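Local structure of succinylglutamate desuccinylase/aspartoacylase (Shewanella frigidimarina, 3LWU) at residues K22-V28 and V41-M47; R151-V155 and H183-I187. The protein binds zinc and is probably a hydrolase acting on ester bonds, of the succinylglutamate desuccinylase/aspartoacylase family. All blocks are in the same frame, centred on the assembly; numbering follows the deposited sequence.

Contact 1 (K22-V28 and V41-M47); sequences KAIQSSV and VPIYSFM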
# COMPACT_ATOMS: atom_id res chain seq x y z
N LYS A 22 7.37 26.41 -30.62
CA LYS A 22 7.19 25.73 -31.92
C LYS A 22 6.38 24.45 -31.78
O LYS A 22 5.85 23.96 -32.76
CB LYS A 22 8.55 25.33 -32.55
CG LYS A 22 9.42 26.48 -32.90
CD LYS A 22 10.59 26.11 -33.82
CE LYS A 22 11.61 25.23 -33.16
NZ LYS A 22 12.98 25.51 -33.70
N ALA A 23 6.30 23.90 -30.57
CA ALA A 23 5.62 22.63 -30.32
C ALA A 23 4.11 22.71 -30.55
O ALA A 23 3.47 23.66 -30.12
CB ALA A 23 5.91 22.16 -28.89
N ILE A 24 3.56 21.72 -31.25
CA ILE A 24 2.11 21.50 -31.28
C ILE A 24 1.78 20.52 -30.13
O ILE A 24 2.38 19.44 -30.06
CB ILE A 24 1.65 20.86 -32.60
CG1 ILE A 24 2.09 21.69 -33.84
CG2 ILE A 24 0.15 20.62 -32.56
CD1 ILE A 24 2.12 23.21 -33.64
N GLN A 25 0.86 20.92 -29.25
CA GLN A 25 0.46 20.12 -28.06
C GLN A 25 -0.82 19.33 -28.32
O GLN A 25 -1.78 19.90 -28.79
CB GLN A 25 0.25 21.02 -26.85
CG GLN A 25 -0.14 20.23 -25.58
CD GLN A 25 0.05 21.03 -24.29
OE1 GLN A 25 0.46 22.19 -24.33
NE2 GLN A 25 -0.20 20.40 -23.14
N SER A 26 -0.83 18.03 -28.05
CA SER A 26 -2.07 17.26 -28.10
C SER A 26 -2.11 16.34 -26.90
O SER A 26 -1.30 16.49 -25.96
CB SER A 26 -2.18 16.46 -29.41
OG SER A 26 -1.02 15.67 -29.58
N SER A 27 -3.05 15.39 -26.89
CA SER A 27 -3.08 14.42 -25.82
C SER A 27 -3.63 13.08 -26.26
O SER A 27 -4.33 13.00 -27.24
CB SER A 27 -3.79 15.00 -24.59
OG SER A 27 -5.18 14.94 -24.72
N VAL A 28 -3.23 12.01 -25.58
CA VAL A 28 -3.63 10.67 -25.94
C VAL A 28 -4.23 9.98 -24.72
O VAL A 28 -3.65 10.06 -23.61
CB VAL A 28 -2.45 9.85 -26.42
CG1 VAL A 28 -2.84 8.39 -26.55
CG2 VAL A 28 -2.01 10.35 -27.79
N VAL A 41 -2.11 11.32 -21.51
CA VAL A 41 -0.70 11.66 -21.64
C VAL A 41 -0.59 12.83 -22.58
O VAL A 41 -1.17 12.79 -23.66
CB VAL A 41 0.10 10.49 -22.21
CG1 VAL A 41 1.54 10.88 -22.48
CG2 VAL A 41 -0.00 9.28 -21.25
N PRO A 42 0.14 13.90 -22.19
CA PRO A 42 0.34 15.05 -23.05
C PRO A 42 1.44 14.75 -24.08
O PRO A 42 2.43 14.13 -23.74
CB PRO A 42 0.79 16.14 -22.08
CG PRO A 42 1.41 15.43 -20.93
CD PRO A 42 0.74 14.08 -20.85
N ILE A 43 1.21 15.15 -25.32
CA ILE A 43 2.10 14.92 -26.43
C ILE A 43 2.47 16.29 -27.03
O ILE A 43 1.61 17.15 -27.27
CB ILE A 43 1.44 13.98 -27.51
CG1 ILE A 43 1.00 12.63 -26.87
CG2 ILE A 43 2.34 13.75 -28.70
CD1 ILE A 43 2.13 11.75 -26.38
N TYR A 44 3.78 16.47 -27.25
CA TYR A 44 4.35 17.66 -27.84
C TYR A 44 5.08 17.21 -29.07
O TYR A 44 5.85 16.23 -29.03
CB TYR A 44 5.35 18.33 -26.87
CG TYR A 44 4.72 18.83 -25.61
CD1 TYR A 44 4.03 20.03 -25.59
CD2 TYR A 44 4.77 18.09 -24.43
CE1 TYR A 44 3.42 20.51 -24.39
CE2 TYR A 44 4.14 18.56 -23.24
CZ TYR A 44 3.48 19.78 -23.24
OH TYR A 44 2.91 20.27 -22.09
N SER A 45 4.87 17.92 -30.16
CA SER A 45 5.48 17.56 -31.42
C SER A 45 6.21 18.75 -32.04
O SER A 45 5.61 19.80 -32.23
CB SER A 45 4.40 17.02 -32.37
OG SER A 45 4.96 16.84 -33.65
N PHE A 46 7.52 18.60 -32.30
CA PHE A 46 8.26 19.58 -33.08
C PHE A 46 8.35 19.03 -34.49
O PHE A 46 9.04 18.04 -34.74
CB PHE A 46 9.68 19.81 -32.51
CG PHE A 46 9.72 20.61 -31.20
CD1 PHE A 46 9.47 20.02 -30.00
CD2 PHE A 46 10.03 21.95 -31.21
CE1 PHE A 46 9.49 20.76 -28.83
CE2 PHE A 46 10.08 22.68 -30.07
CZ PHE A 46 9.80 22.10 -28.87
N MSE A 47 7.65 19.64 -35.42
CA MSE A 47 7.60 19.16 -36.81
C MSE A 47 8.93 19.31 -37.45
O MSE A 47 9.50 20.37 -37.35
CB MSE A 47 6.73 20.05 -37.66
CG MSE A 47 5.32 19.65 -37.76
SE MSE A 47 4.62 20.93 -39.10
CE MSE A 47 3.03 21.22 -37.96
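The antiparallel beta hairpin near the N terminus, strands 24-32 and 38-46, brings Gln25 against Tyr44 on one of its faces and, at the end of the ladder, Ala23 against Phe46. Its ladder has three hydrogen-bonded pairs, Ile24 with Ser45, Ser26 with Ile43 and Val28 with Val41, each closed by two backbone bonds. The straightest is Ile43 N to Ser26 O (2.9 Å, 174° at the hydrogen). Between these rungs Pro42 faces Ser27 in a non-hydrogen-bonded pair, a place where a residue without an N-H costs this ladder nothing. On the face of Ser26, Val28 and Ile43, Val28 CG2 meets Ile43 CG1 at 3.9 Å, and the small hydroxymethyl of Ser26 sets OG 3.6 Å from Ile43 CB.

At the end of the ladder Ala23 lays its methyl over one face of the Phe46 ring in a CH-pi contact, CB 4.1 Å from the ring centroid and displaced toward the rim, while Met77 and Leu80 of helix 68-80 also pack against this phenylalanine. The Lys22 and Phe46 side chains cross at about a right angle, with Lys22 CB 3.9 Å from Phe46 CD2, and Lys22 NZ bonds to the carbonyls of Leu80 and Tyr83. On the face shared with Ser27 and Pro42, Gln25, its CG anti to the backbone N (chi1 -179°) and its chain extended, runs beside Tyr44 in the same direction, the amide plane turned 48° from the ring. Both polar ends serve the second subunit: NE2 bonds to Asp344 O and the tyrosine hydroxyl to Ile343 O and Tyr346 N of that chain. Along this pairing Gln25 CD comes to 3.4 Å from Tyr44 CE1.

Contact 2 (R151-V155 and H183-I187); sequences RSMLV and HQADI
Arg151, on helix 143-160 of the catalytic domain, reaches across to the loop that leads from helix 170-182 into strand 187-194 and grips its backbone. From CB, the chain leaves with CG anti to the backbone N (chi1 168°), which carries the chain to the loop; CG passes 3.5 Å from His183 O, and CD comes about equally near that oxygen and Gln184 O. A bend at chi3 then turns the guanidinium so that NE donates to His183 O at 3.0 Å, from within the carbonyl plane but with a bent N-H angle of 138°. At the tip, NH2 bonds to Ala185 O over a longer 3.3 Å, approaching from above that carbonyl plane. The same NH2 lies 3.5 Å from Asp186 OD1, a salt bridge of charges alone, since the oxygen lies well out of the guanidinium plane; the other carboxylate oxygen, OD2, accepts from Ser55 N. A long side chain with several N-H donors suits a loop that offers it two carbonyls, those of His183 and Ala185, and a carboxylate.

One helical turn on, Leu154 and Val155 supply the apolar part of the contact. Val155 CG2 fits between His183 CB and the amide end of Gln184, whose bent chain folds back to bring NE2 within 3.7 Å of this methyl. The imidazole of His183, buried, has NE2 bonded to Gln179 on the preceding helix and meets the ring of His127. Leu154 crosses this imidazole at about a right angle, and its CB makes a CH-pi contact over the centre of one ring face, 3.8 Å from the centroid and 6° off the normal.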
# COMPACT_ATOMS: atom_id res chain seq x y z
N ARG A 151 7.08 -0.95 -40.95
CA ARG A 151 6.64 -0.03 -39.91
C ARG A 151 5.12 0.05 -39.85
O ARG A 151 4.55 0.05 -38.74
CB ARG A 151 7.26 1.38 -40.09
CG ARG A 151 6.65 2.48 -39.25
CD ARG A 151 7.46 3.78 -39.35
NE ARG A 151 8.73 3.69 -38.60
CZ ARG A 151 9.94 3.50 -39.14
NH1 ARG A 151 10.09 3.40 -40.45
NH2 ARG A 151 11.03 3.42 -38.36
N SER A 152 4.46 0.14 -41.00
CA SER A 152 2.98 0.11 -41.02
C SER A 152 2.42 -1.11 -40.33
O SER A 152 1.41 -1.01 -39.64
CB SER A 152 2.41 0.11 -42.42
OG SER A 152 2.96 1.19 -43.13
N MSE A 153 3.06 -2.26 -40.54
CA MSE A 153 2.61 -3.51 -39.95
C MSE A 153 2.79 -3.48 -38.45
O MSE A 153 1.88 -3.89 -37.72
CB MSE A 153 3.34 -4.72 -40.54
CG MSE A 153 2.94 -6.04 -39.88
SE MSE A 153 4.09 -6.55 -38.41
CE MSE A 153 5.78 -6.75 -39.42
N LEU A 154 3.95 -3.01 -37.98
CA LEU A 154 4.20 -2.90 -36.53
C LEU A 154 3.17 -1.96 -35.86
O LEU A 154 2.64 -2.32 -34.81
CB LEU A 154 5.65 -2.48 -36.19
CG LEU A 154 6.79 -3.45 -36.61
CD1 LEU A 154 8.17 -2.84 -36.42
CD2 LEU A 154 6.73 -4.80 -35.89
N VAL A 155 2.87 -0.81 -36.47
CA VAL A 155 1.85 0.08 -35.93
C VAL A 155 0.45 -0.59 -35.90
O VAL A 155 -0.18 -0.65 -34.88
CB VAL A 155 1.83 1.45 -36.64
CG1 VAL A 155 0.77 2.38 -36.02
CG2 VAL A 155 3.21 2.11 -36.56
N HIS A 183 6.66 3.09 -32.47
CA HIS A 183 6.89 2.37 -33.72
C HIS A 183 6.98 3.30 -34.96
O HIS A 183 7.57 2.92 -35.95
CB HIS A 183 5.81 1.31 -33.95
CG HIS A 183 6.06 0.00 -33.27
ND1 HIS A 183 7.30 -0.61 -33.25
CD2 HIS A 183 5.23 -0.83 -32.59
CE1 HIS A 183 7.22 -1.74 -32.57
NE2 HIS A 183 5.97 -1.91 -32.18
N GLN A 184 6.39 4.49 -34.87
CA GLN A 184 6.38 5.44 -35.95
C GLN A 184 7.74 6.09 -36.11
O GLN A 184 7.99 6.63 -37.17
CB GLN A 184 5.35 6.56 -35.72
CG GLN A 184 3.86 6.17 -35.86
CD GLN A 184 3.44 5.85 -37.31
OE1 GLN A 184 4.27 5.88 -38.25
NE2 GLN A 184 2.16 5.54 -37.49
N ALA A 185 8.59 6.05 -35.08
CA ALA A 185 9.84 6.81 -35.05
C ALA A 185 11.07 6.00 -35.48
O ALA A 185 11.10 4.78 -35.36
CB ALA A 185 10.06 7.39 -33.69
N ASP A 186 12.11 6.68 -35.95
CA ASP A 186 13.38 6.02 -36.30
C ASP A 186 14.28 5.83 -35.09
O ASP A 186 15.19 4.98 -35.08
CB ASP A 186 14.13 6.87 -37.34
CG ASP A 186 13.38 6.97 -38.65
OD1 ASP A 186 13.25 5.93 -39.33
OD2 ASP A 186 12.90 8.07 -39.01
N ILE A 187 14.04 6.66 -34.08
CA ILE A 187 14.85 6.73 -32.88
C ILE A 187 13.90 6.82 -31.72
O ILE A 187 13.00 7.67 -31.72
CB ILE A 187 15.73 8.01 -32.87
CG1 ILE A 187 16.77 7.94 -33.99
CG2 ILE A 187 16.43 8.16 -31.52
CD1 ILE A 187 17.27 9.34 -34.48

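Overall arrangement
From the N terminus, the chain runs out along strand 24-32 and returns along strand 38-46, so contact 1 closes a local hairpin with 12 residues between its segments. Contact 2 opens later, on helix 143-160, and closes a largely helical excursion through helix 170-182. The two are in series, neither nested nor crossed. The centres of contacts 1 and 2 lie about 18 Å apart, and the nearest atoms of contacts 1 and 2 about 10 Å apart. Between them runs a series of paired strands: 38-46 pairs with 89-92, which pairs with 56-60, which pairs with 187-194. Contact 1 zips the hairpin, whose strand 38-46 joins it to this series, while contact 2 anchors a helix beside strand 187-194.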